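Probable GTP-binding protein EngB (Pyrococcus horikoshii, PDB 2CXX) binds guanine nucleotides as an EngB-family GTPase with a magnesium cofactor, and is probably needed for normal cell division and septation. Local coordinates at residues 13-17 / 26-30; 49-54 / 72-76; 95-100 / 144-149. One frame throughout, in Å; residues are numbered along the deposited sequence.

Interaction 1: residues 13-17 / 26-30; sequences GKSTL and VRRGK. With GDP (guanosine-5'-diphosphate), chain D.
Arg-28 grips Ser-15 end-on: NH1 and NH2 both donate to Ser-15 OG, at 3.0 and 2.9 Å, with the oxygen tilted 16° from the guanidinium plane. NH1 also donates to the carbonyl O of Arg-27. Ser-15 OG lies between its backbone N and carbonyl carbon (chi1 59°), and there it faces the diphosphate, 2.7 Å from GDP O3B and 2.9 Å from GDP O1A; its single proton could serve either oxygen. Arg-28 NH2 in turn lies 3.0 Å from GDP O2A. The amides of Gly-13, Lys-14, Ser-15 and Thr-16 bond to the phosphates, and Thr-16 OG1 donates to GDP O1A at 2.6 Å. Replacing Ser-15 by an alanine would probably leave both arginine nitrogens without this acceptor and the phosphates without their hydroxyl. Water 1 joins Ser-15 O to Val-26 N, and Val-26 CG2 packs on Ser-15 CB at 4.1 Å. Lys-14 NZ and Arg-27 NE lie 4.4 Å apart, yet Asp-50 forms salt bridges with both, Met-51 O bonds Lys-14 and Lys-37 O bonds Arg-27, so the like charges are probably offset. P-loop residues 13-15 and Arg-28, from the loop after helix 14-22, thus suit an anion; Ser-15 is also a predicted magnesium ligand.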
loop_
_atom_site.group_PDB
_atom_site.type_symbol
_atom_site.label_atom_id
_atom_site.label_comp_id
_atom_site.label_asym_id
_atom_site.label_seq_id
_atom_site.Cartn_x
_atom_site.Cartn_y
_atom_site.Cartn_z
ATOM N N GLY A 13 1.380 0.336 -8.644
ATOM C CA GLY A 13 2.219 1.516 -8.798
ATOM C C GLY A 13 3.037 1.884 -7.561
ATOM O O GLY A 13 3.412 3.016 -7.372
ATOM N N LYS A 14 3.301 0.918 -6.713
ATOM C CA LYS A 14 4.068 1.185 -5.499
ATOM C C LYS A 14 5.487 1.621 -5.761
ATOM O O LYS A 14 5.937 2.635 -5.190
ATOM C CB LYS A 14 4.011 -0.056 -4.623
ATOM C CG LYS A 14 4.844 0.043 -3.338
ATOM C CD LYS A 14 4.399 -1.062 -2.311
ATOM C CE LYS A 14 4.672 -2.482 -2.780
ATOM N NZ LYS A 14 6.144 -2.620 -3.016
ATOM N N SER A 15 6.226 0.908 -6.619
ATOM C CA SER A 15 7.607 1.337 -6.885
ATOM C C SER A 15 7.588 2.718 -7.563
ATOM O O SER A 15 8.467 3.550 -7.275
ATOM C CB SER A 15 8.363 0.315 -7.751
ATOM O OG SER A 15 7.678 0.146 -8.978
ATOM N N THR A 16 6.645 2.981 -8.479
ATOM C CA THR A 16 6.519 4.312 -9.075
ATOM C C THR A 16 6.263 5.403 -8.001
ATOM O O THR A 16 6.885 6.483 -7.992
ATOM C CB THR A 16 5.354 4.379 -10.118
ATOM O OG1 THR A 16 5.593 3.426 -11.168
ATOM C CG2 THR A 16 5.346 5.764 -10.783
ATOM N N LEU A 17 5.395 5.119 -7.052
ATOM C CA LEU A 17 5.085 6.093 -5.990
ATOM C C LEU A 17 6.346 6.361 -5.136
ATOM O O LEU A 17 6.663 7.485 -4.805
ATOM C CB LEU A 17 3.955 5.547 -5.091
ATOM C CG LEU A 17 3.663 6.296 -3.800
ATOM C CD1 LEU A 17 3.458 7.801 -4.072
ATOM C CD2 LEU A 17 2.454 5.680 -3.149
ATOM N N VAL A 26 13.570 2.031 -7.361
ATOM C CA VAL A 26 13.703 0.780 -6.688
ATOM C C VAL A 26 12.977 -0.264 -7.519
ATOM O O VAL A 26 12.070 0.062 -8.324
ATOM C CB VAL A 26 13.063 0.858 -5.284
ATOM C CG1 VAL A 26 13.733 1.946 -4.523
ATOM C CG2 VAL A 26 11.576 1.131 -5.377
ATOM N N ARG A 27 13.399 -1.503 -7.335
ATOM C CA ARG A 27 12.810 -2.644 -8.014
ATOM C C ARG A 27 12.759 -2.505 -9.541
ATOM O O ARG A 27 11.814 -2.949 -10.202
ATOM C CB ARG A 27 11.426 -2.893 -7.423
ATOM C CG ARG A 27 11.519 -3.185 -5.912
ATOM C CD ARG A 27 10.225 -3.759 -5.391
ATOM N NE ARG A 27 10.228 -3.932 -3.944
ATOM C CZ ARG A 27 10.730 -4.989 -3.320
ATOM N NH1 ARG A 27 11.285 -5.983 -4.009
ATOM N NH2 ARG A 27 10.650 -5.061 -1.993
ATOM N N ARG A 28 13.795 -1.907 -10.110
ATOM C CA ARG A 28 13.819 -1.788 -11.561
ATOM C C ARG A 28 14.826 -2.753 -12.211
ATOM O O ARG A 28 15.063 -2.693 -13.417
ATOM C CB ARG A 28 14.067 -0.331 -11.956
ATOM C CG ARG A 28 12.778 0.498 -11.852
ATOM C CD ARG A 28 11.721 -0.088 -12.829
ATOM N NE ARG A 28 10.426 0.578 -12.708
ATOM C CZ ARG A 28 9.525 0.283 -11.774
ATOM N NH1 ARG A 28 9.795 -0.673 -10.891
ATOM N NH2 ARG A 28 8.370 0.957 -11.710
ATOM N N GLY A 29 15.403 -3.651 -11.413
ATOM C CA GLY A 29 16.315 -4.631 -11.973
ATOM C C GLY A 29 17.799 -4.446 -11.747
ATOM O O GLY A 29 18.571 -5.385 -11.995
ATOM N N LYS A 30 18.221 -3.270 -11.294
ATOM C CA LYS A 30 19.654 -3.094 -11.075
ATOM C C LYS A 30 20.063 -4.202 -10.134
ATOM O O LYS A 30 21.109 -4.830 -10.310
ATOM C CB LYS A 30 19.996 -1.716 -10.485
ATOM C CG LYS A 30 20.332 -0.669 -11.567
ATOM C CD LYS A 30 21.053 0.574 -11.017
ATOM C CE LYS A 30 21.375 1.551 -12.159
ATOM N NZ LYS A 30 22.067 2.826 -11.742
HETATM P PB GDP D . 4.397 -2.015 -8.544
HETATM O O1B GDP D . 4.416 -3.413 -9.062
HETATM O O2B GDP D . 3.129 -1.774 -7.630
HETATM O O3B GDP D . 5.708 -1.409 -8.090
HETATM O O3A GDP D . 4.028 -1.137 -9.815
HETATM P PA GDP D . 4.773 -0.146 -10.823
HETATM O O1A GDP D . 5.194 1.076 -10.106
HETATM O O2A GDP D . 5.985 -0.875 -11.511
HETATM O "O5'" GDP D . 3.611 0.329 -11.820
HETATM C "C5'" GDP D . 3.015 -0.759 -12.460
HETATM C "C4'" GDP D . 2.279 -0.283 -13.719
HETATM O "O4'" GDP D . 1.279 0.769 -13.356
HETATM C "C3'" GDP D . 3.096 0.400 -14.762
HETATM O "O3'" GDP D . 2.996 0.146 -16.170
HETATM C "C2'" GDP D . 3.105 1.883 -14.334
HETATM O "O2'" GDP D . 3.340 2.735 -15.518
HETATM C "C1'" GDP D . 1.606 2.026 -14.054
HETATM N N9 GDP D . 1.257 3.126 -13.144
HETATM C C8 GDP D . 1.829 3.452 -11.894
HETATM N N7 GDP D . 1.230 4.478 -11.394
HETATM C C5 GDP D . 0.249 4.888 -12.257
HETATM C C6 GDP D . -0.727 5.931 -12.263
HETATM O O6 GDP D . -0.819 6.716 -11.371
HETATM N N1 GDP D . -1.598 6.037 -13.343
HETATM C C2 GDP D . -1.519 5.164 -14.391
HETATM N N2 GDP D . -2.398 5.316 -15.439
HETATM N N3 GDP D . -0.623 4.189 -14.413
HETATM C C4 GDP D . 0.269 4.023 -13.371
HETATM O O HOH W 1 10.943 2.866 -9.012
#

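Interaction 2: residues 49-54 / 72-76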
loop_
_atom_site.group_PDB
_atom_site.type_symbol
_atom_site.label_atom_id
_atom_site.label_comp_id
_atom_site.label_asym_id
_atom_site.label_seq_id
_atom_site.Cartn_x
_atom_site.Cartn_y
_atom_site.Cartn_z
ATOM N N ILE A 49 10.569 0.955 4.411
ATOM C CA ILE A 49 10.796 -0.488 4.302
ATOM C C ILE A 49 9.683 -0.901 3.327
ATOM O O ILE A 49 8.500 -0.755 3.588
ATOM C CB ILE A 49 10.752 -1.199 5.660
ATOM C CG1 ILE A 49 11.780 -0.558 6.600
ATOM C CG2 ILE A 49 11.088 -2.680 5.445
ATOM C CD1 ILE A 49 11.802 -1.127 7.980
ATOM N N ASP A 50 10.099 -1.370 2.170
ATOM C CA ASP A 50 9.191 -1.692 1.082
ATOM C C ASP A 50 8.961 -3.177 0.920
ATOM O O ASP A 50 9.890 -3.916 0.612
ATOM C CB ASP A 50 9.786 -1.116 -0.211
ATOM C CG ASP A 50 8.896 -1.354 -1.388
ATOM O OD1 ASP A 50 7.671 -1.140 -1.252
ATOM O OD2 ASP A 50 9.421 -1.744 -2.446
HETATM N N MSE A 51 7.720 -3.609 1.098
HETATM C CA MSE A 51 7.354 -4.993 0.990
HETATM C C MSE A 51 7.182 -5.394 -0.459
HETATM O O MSE A 51 6.797 -4.581 -1.278
HETATM C CB MSE A 51 6.023 -5.237 1.695
HETATM C CG MSE A 51 5.855 -4.694 3.097
HETATM SE SE MSE A 51 7.221 -5.543 4.320
HETATM C CE MSE A 51 7.601 -3.973 5.476
ATOM N N PRO A 52 7.580 -6.618 -0.807
ATOM C CA PRO A 52 7.374 -7.039 -2.197
ATOM C C PRO A 52 5.850 -7.020 -2.471
ATOM O O PRO A 52 5.039 -7.243 -1.587
ATOM C CB PRO A 52 7.954 -8.470 -2.235
ATOM C CG PRO A 52 8.220 -8.834 -0.838
ATOM C CD PRO A 52 8.347 -7.601 -0.012
ATOM N N GLY A 53 5.459 -6.751 -3.707
ATOM C CA GLY A 53 4.027 -6.705 -4.027
ATOM C C GLY A 53 3.288 -8.002 -3.685
ATOM O O GLY A 53 3.821 -9.123 -3.906
ATOM N N PHE A 54 2.061 -7.865 -3.175
ATOM C CA PHE A 54 1.206 -8.991 -2.834
ATOM C C PHE A 54 0.543 -9.552 -4.090
ATOM O O PHE A 54 0.504 -8.928 -5.113
ATOM C CB PHE A 54 0.003 -8.544 -1.983
ATOM C CG PHE A 54 0.364 -7.894 -0.675
ATOM C CD1 PHE A 54 1.218 -8.531 0.209
ATOM C CD2 PHE A 54 -0.270 -6.710 -0.307
ATOM C CE1 PHE A 54 1.450 -8.001 1.474
ATOM C CE2 PHE A 54 -0.054 -6.172 0.950
ATOM C CZ PHE A 54 0.810 -6.817 1.844
ATOM N N ILE A 72 6.112 -11.101 4.971
ATOM C CA ILE A 72 5.699 -9.695 5.168
ATOM C C ILE A 72 4.964 -9.634 6.500
ATOM O O ILE A 72 5.212 -8.738 7.303
ATOM C CB ILE A 72 4.759 -9.208 3.992
ATOM C CG1 ILE A 72 5.566 -9.164 2.701
ATOM C CG2 ILE A 72 4.087 -7.797 4.315
ATOM C CD1 ILE A 72 4.737 -8.920 1.482
ATOM N N VAL A 73 4.063 -10.573 6.739
ATOM C CA VAL A 73 3.283 -10.633 7.994
ATOM C C VAL A 73 4.222 -10.766 9.179
ATOM O O VAL A 73 4.101 -10.040 10.183
ATOM C CB VAL A 73 2.306 -11.867 7.959
ATOM C CG1 VAL A 73 1.878 -12.190 9.380
ATOM C CG2 VAL A 73 1.055 -11.550 7.043
ATOM N N HIS A 74 5.180 -11.674 9.068
ATOM C CA HIS A 74 6.123 -11.898 10.146
ATOM C C HIS A 74 6.996 -10.647 10.396
ATOM O O HIS A 74 7.174 -10.231 11.512
ATOM C CB HIS A 74 6.974 -13.146 9.852
ATOM C CG HIS A 74 7.766 -13.618 11.039
ATOM N ND1 HIS A 74 7.174 -13.915 12.246
ATOM C CD2 HIS A 74 9.106 -13.707 11.249
ATOM C CE1 HIS A 74 8.110 -14.157 13.151
ATOM N NE2 HIS A 74 9.290 -14.038 12.573
ATOM N N PHE A 75 7.496 -10.033 9.346
ATOM C CA PHE A 75 8.282 -8.822 9.541
ATOM C C PHE A 75 7.441 -7.733 10.230
ATOM O O PHE A 75 7.846 -7.125 11.251
ATOM C CB PHE A 75 8.750 -8.297 8.187
ATOM C CG PHE A 75 9.628 -7.097 8.300
ATOM C CD1 PHE A 75 11.021 -7.253 8.386
ATOM C CD2 PHE A 75 9.060 -5.814 8.375
ATOM C CE1 PHE A 75 11.834 -6.152 8.544
ATOM C CE2 PHE A 75 9.870 -4.700 8.533
ATOM C CZ PHE A 75 11.262 -4.867 8.623
ATOM N N ILE A 76 6.244 -7.495 9.710
ATOM C CA ILE A 76 5.428 -6.404 10.319
ATOM C C ILE A 76 4.993 -6.736 11.755
ATOM O O ILE A 76 4.999 -5.871 12.649
ATOM C CB ILE A 76 4.184 -6.085 9.429
ATOM C CG1 ILE A 76 4.662 -5.625 8.063
ATOM C CG2 ILE A 76 3.308 -5.025 10.098
ATOM C CD1 ILE A 76 3.558 -5.505 6.983
#
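Met-51 and Ile-72 cross where the Asp-X-X-Gly motif of the GTPase fold, residues 50-53 at the end of strand 46-50, meets helix 62-79, the helix that follows it in switch II. Met-51, present as selenomethionine, sets CG anti to its carbonyl carbon (chi1 -49°) and bends again at chi2 (-61°), so that the chain folds along the helix surface. CG rests on Ile-72 CG2 at 3.8 Å, and CE runs on to Phe-75 CD2 at 3.7 Å and more loosely to Ile-76 CG1. The selenium lies 5.3 Å from the centre of the Phe-75 ring, obliquely, a Met-aromatic contact in which the two side chains cross at about a right angle. A long, flexible residue suits this place because one chain can follow three helix residues. Phe-75 carries CG anti to its backbone N (chi1 -177°), which swings the ring toward the strand. Ile-49 CD1 then meets the ring edge, near its plane, at CZ. Ile-72 divides its two branches among three neighbours: CG2 lies on Met-51, while the extended CG1-CD1 arm reaches Pro-52 and Phe-54. Ile-72 CD1 comes up to the CD corner of the Pro-52 ring, 4.1 Å away. Beyond them Phe-114 of helix 110-120 meets the Phe-54 ring, whose CE1 atom comes within 3.4 Å of Ile-72 CD1.

Interaction 3: residues 95-100 / 144-149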
loop_
_atom_site.group_PDB
_atom_site.type_symbol
_atom_site.label_atom_id
_atom_site.label_comp_id
_atom_site.label_asym_id
_atom_site.label_seq_id
_atom_site.Cartn_x
_atom_site.Cartn_y
_atom_site.Cartn_z
ATOM N N ALA A 95 -9.116 -2.095 -7.837
ATOM C CA ALA A 95 -9.450 -2.579 -6.498
ATOM C C ALA A 95 -10.892 -2.825 -6.182
ATOM O O ALA A 95 -11.226 -3.883 -5.664
ATOM C CB ALA A 95 -8.840 -1.641 -5.431
ATOM N N PRO A 96 -11.791 -1.884 -6.544
ATOM C CA PRO A 96 -13.188 -2.188 -6.205
ATOM C C PRO A 96 -13.761 -3.377 -7.004
ATOM O O PRO A 96 -14.552 -4.166 -6.467
ATOM C CB PRO A 96 -13.915 -0.869 -6.513
ATOM C CG PRO A 96 -12.803 0.202 -6.371
ATOM C CD PRO A 96 -11.631 -0.493 -7.017
ATOM N N GLU A 97 -13.311 -3.546 -8.252
ATOM C CA GLU A 97 -13.863 -4.608 -9.062
ATOM C C GLU A 97 -13.260 -5.930 -8.641
ATOM O O GLU A 97 -13.928 -6.946 -8.679
ATOM C CB GLU A 97 -13.621 -4.301 -10.542
ATOM C CG GLU A 97 -14.362 -3.028 -10.969
ATOM C CD GLU A 97 -15.843 -3.086 -10.603
ATOM O OE1 GLU A 97 -16.533 -4.012 -11.086
ATOM O OE2 GLU A 97 -16.314 -2.225 -9.808
ATOM N N ILE A 98 -11.990 -5.924 -8.207
ATOM C CA ILE A 98 -11.379 -7.151 -7.715
ATOM C C ILE A 98 -12.100 -7.563 -6.425
ATOM O O ILE A 98 -12.414 -8.724 -6.231
ATOM C CB ILE A 98 -9.882 -6.919 -7.432
ATOM C CG1 ILE A 98 -9.172 -6.728 -8.783
ATOM C CG2 ILE A 98 -9.229 -8.099 -6.680
ATOM C CD1 ILE A 98 -7.736 -6.258 -8.618
ATOM N N ILE A 99 -12.384 -6.589 -5.559
ATOM C CA ILE A 99 -13.038 -6.911 -4.292
ATOM C C ILE A 99 -14.364 -7.598 -4.568
ATOM O O ILE A 99 -14.620 -8.628 -4.004
ATOM C CB ILE A 99 -13.240 -5.656 -3.438
ATOM C CG1 ILE A 99 -11.896 -5.297 -2.814
ATOM C CG2 ILE A 99 -14.298 -5.887 -2.297
ATOM C CD1 ILE A 99 -11.919 -3.866 -2.206
ATOM N N LYS A 100 -15.136 -7.073 -5.505
ATOM C CA LYS A 100 -16.439 -7.667 -5.815
ATOM C C LYS A 100 -16.362 -9.124 -6.355
ATOM O O LYS A 100 -17.182 -10.023 -5.942
ATOM C CB LYS A 100 -17.183 -6.755 -6.813
ATOM C CG LYS A 100 -17.376 -5.279 -6.370
ATOM C CD LYS A 100 -18.024 -4.464 -7.459
ATOM C CE LYS A 100 -17.929 -2.986 -7.135
ATOM N NZ LYS A 100 -18.459 -2.136 -8.257
ATOM N N PHE A 144 -16.486 3.258 -1.371
ATOM C CA PHE A 144 -16.614 1.805 -1.430
ATOM C C PHE A 144 -15.500 1.148 -0.603
ATOM O O PHE A 144 -15.743 0.233 0.192
ATOM C CB PHE A 144 -16.514 1.344 -2.930
ATOM C CG PHE A 144 -16.595 -0.122 -3.125
ATOM C CD1 PHE A 144 -17.831 -0.756 -3.200
ATOM C CD2 PHE A 144 -15.433 -0.888 -3.230
ATOM C CE1 PHE A 144 -17.896 -2.116 -3.379
ATOM C CE2 PHE A 144 -15.476 -2.224 -3.403
ATOM C CZ PHE A 144 -16.708 -2.871 -3.483
ATOM N N LEU A 145 -14.263 1.604 -0.810
ATOM C CA LEU A 145 -13.132 1.031 -0.119
ATOM C C LEU A 145 -13.263 1.282 1.372
ATOM O O LEU A 145 -12.905 0.436 2.172
ATOM C CB LEU A 145 -11.812 1.642 -0.658
ATOM C CG LEU A 145 -11.443 1.393 -2.132
ATOM C CD1 LEU A 145 -10.068 1.979 -2.452
ATOM C CD2 LEU A 145 -11.415 -0.084 -2.350
ATOM N N ALA A 146 -13.770 2.447 1.758
ATOM C CA ALA A 146 -13.895 2.737 3.184
ATOM C C ALA A 146 -14.858 1.740 3.830
ATOM O O ALA A 146 -14.573 1.209 4.891
ATOM C CB ALA A 146 -14.357 4.191 3.410
ATOM N N GLU A 147 -15.976 1.439 3.163
ATOM C CA GLU A 147 -16.927 0.483 3.709
ATOM C C GLU A 147 -16.290 -0.938 3.777
ATOM O O GLU A 147 -16.442 -1.630 4.774
ATOM C CB GLU A 147 -18.182 0.510 2.806
ATOM C CG GLU A 147 -19.473 -0.056 3.394
ATOM C CD GLU A 147 -19.561 -1.534 3.337
ATOM O OE1 GLU A 147 -19.075 -2.112 2.360
ATOM O OE2 GLU A 147 -20.147 -2.141 4.270
ATOM N N LYS A 148 -15.544 -1.346 2.740
ATOM C CA LYS A 148 -14.960 -2.693 2.742
ATOM C C LYS A 148 -13.802 -2.853 3.736
ATOM O O LYS A 148 -13.592 -3.946 4.294
ATOM C CB LYS A 148 -14.470 -3.054 1.322
ATOM C CG LYS A 148 -15.615 -3.197 0.294
ATOM C CD LYS A 148 -16.472 -4.386 0.628
ATOM C CE LYS A 148 -17.768 -4.378 -0.171
ATOM N NZ LYS A 148 -18.698 -5.478 0.271
ATOM N N PHE A 149 -13.058 -1.770 3.947
ATOM C CA PHE A 149 -11.900 -1.784 4.869
ATOM C C PHE A 149 -12.322 -1.491 6.339
ATOM O O PHE A 149 -11.489 -1.503 7.225
ATOM C CB PHE A 149 -10.916 -0.686 4.486
ATOM C CG PHE A 149 -10.069 -0.974 3.258
ATOM C CD1 PHE A 149 -10.386 -2.019 2.362
ATOM C CD2 PHE A 149 -8.980 -0.109 2.953
ATOM C CE1 PHE A 149 -9.652 -2.190 1.205
ATOM C CE2 PHE A 149 -8.242 -0.272 1.771
ATOM C CZ PHE A 149 -8.576 -1.309 0.893
#
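The ring of Phe-144 is the main bump here, pressed into the hollow that Pro-96, Ile-99 and Lys-100 form on helix 94-104. Pro-96 CB lies against Phe-144 CD2 at 3.6 Å; the compact proline, with CA and CB turned to the phenyl group, leaves room for the aromatic ring close to the helix backbone. Lys-100 lays its aliphatic part across the rim of the hollow, with CG 3.8 Å from Phe-144 CZ. Its NZ makes a salt bridge with Glu-97 OE2 on the syn side, and is too far from the ring for more than a weak cation-pi attraction. Phe-144 stands with CG anti to its backbone N (chi1 179°), which carries the ring across to the other helix, while Lys-148 CG sits over one face of the ring, offset toward its rim. The reverse bump is Ile-99, which slides past Phe-144 and fits between it, Leu-145 and Lys-148. Its two branches divide the work: CD1 meets Leu-145 CD2 at 3.8 Å and CG2 meets Lys-148 CD at 3.9 Å, leaving the lysine end to reach Glu-103. Small Ala-95 lets Leu-145 come close. The short helix axes pass 10.7 Å apart at 42°, and Leu-145 continues inward to Val-90 and Phe-160 on the sheet. Such side-by-side helices on one face of a central, mostly parallel sheet are typical of the P-loop GTPase fold.

Interactions 1 and 2 adjoin, joined through Asp-50 and Met-51, so the nucleotide-binding loop is tied to the end of strand 46-50. Interaction 1 is partly buried and polar, as befits a site for a charged ligand. Interactions 2 and 3 are buried and almost wholly apolar, with the aliphatic parts of two lysines joining the packing of interaction 3 while their charged ends turn to glutamates. Interaction 2 seats a helix against the strand end and the loop after it; interaction 3 joins two helices. The centre of interaction 3 lies about 25 Å from that of interaction 1, on the opposite side of the chain's centre.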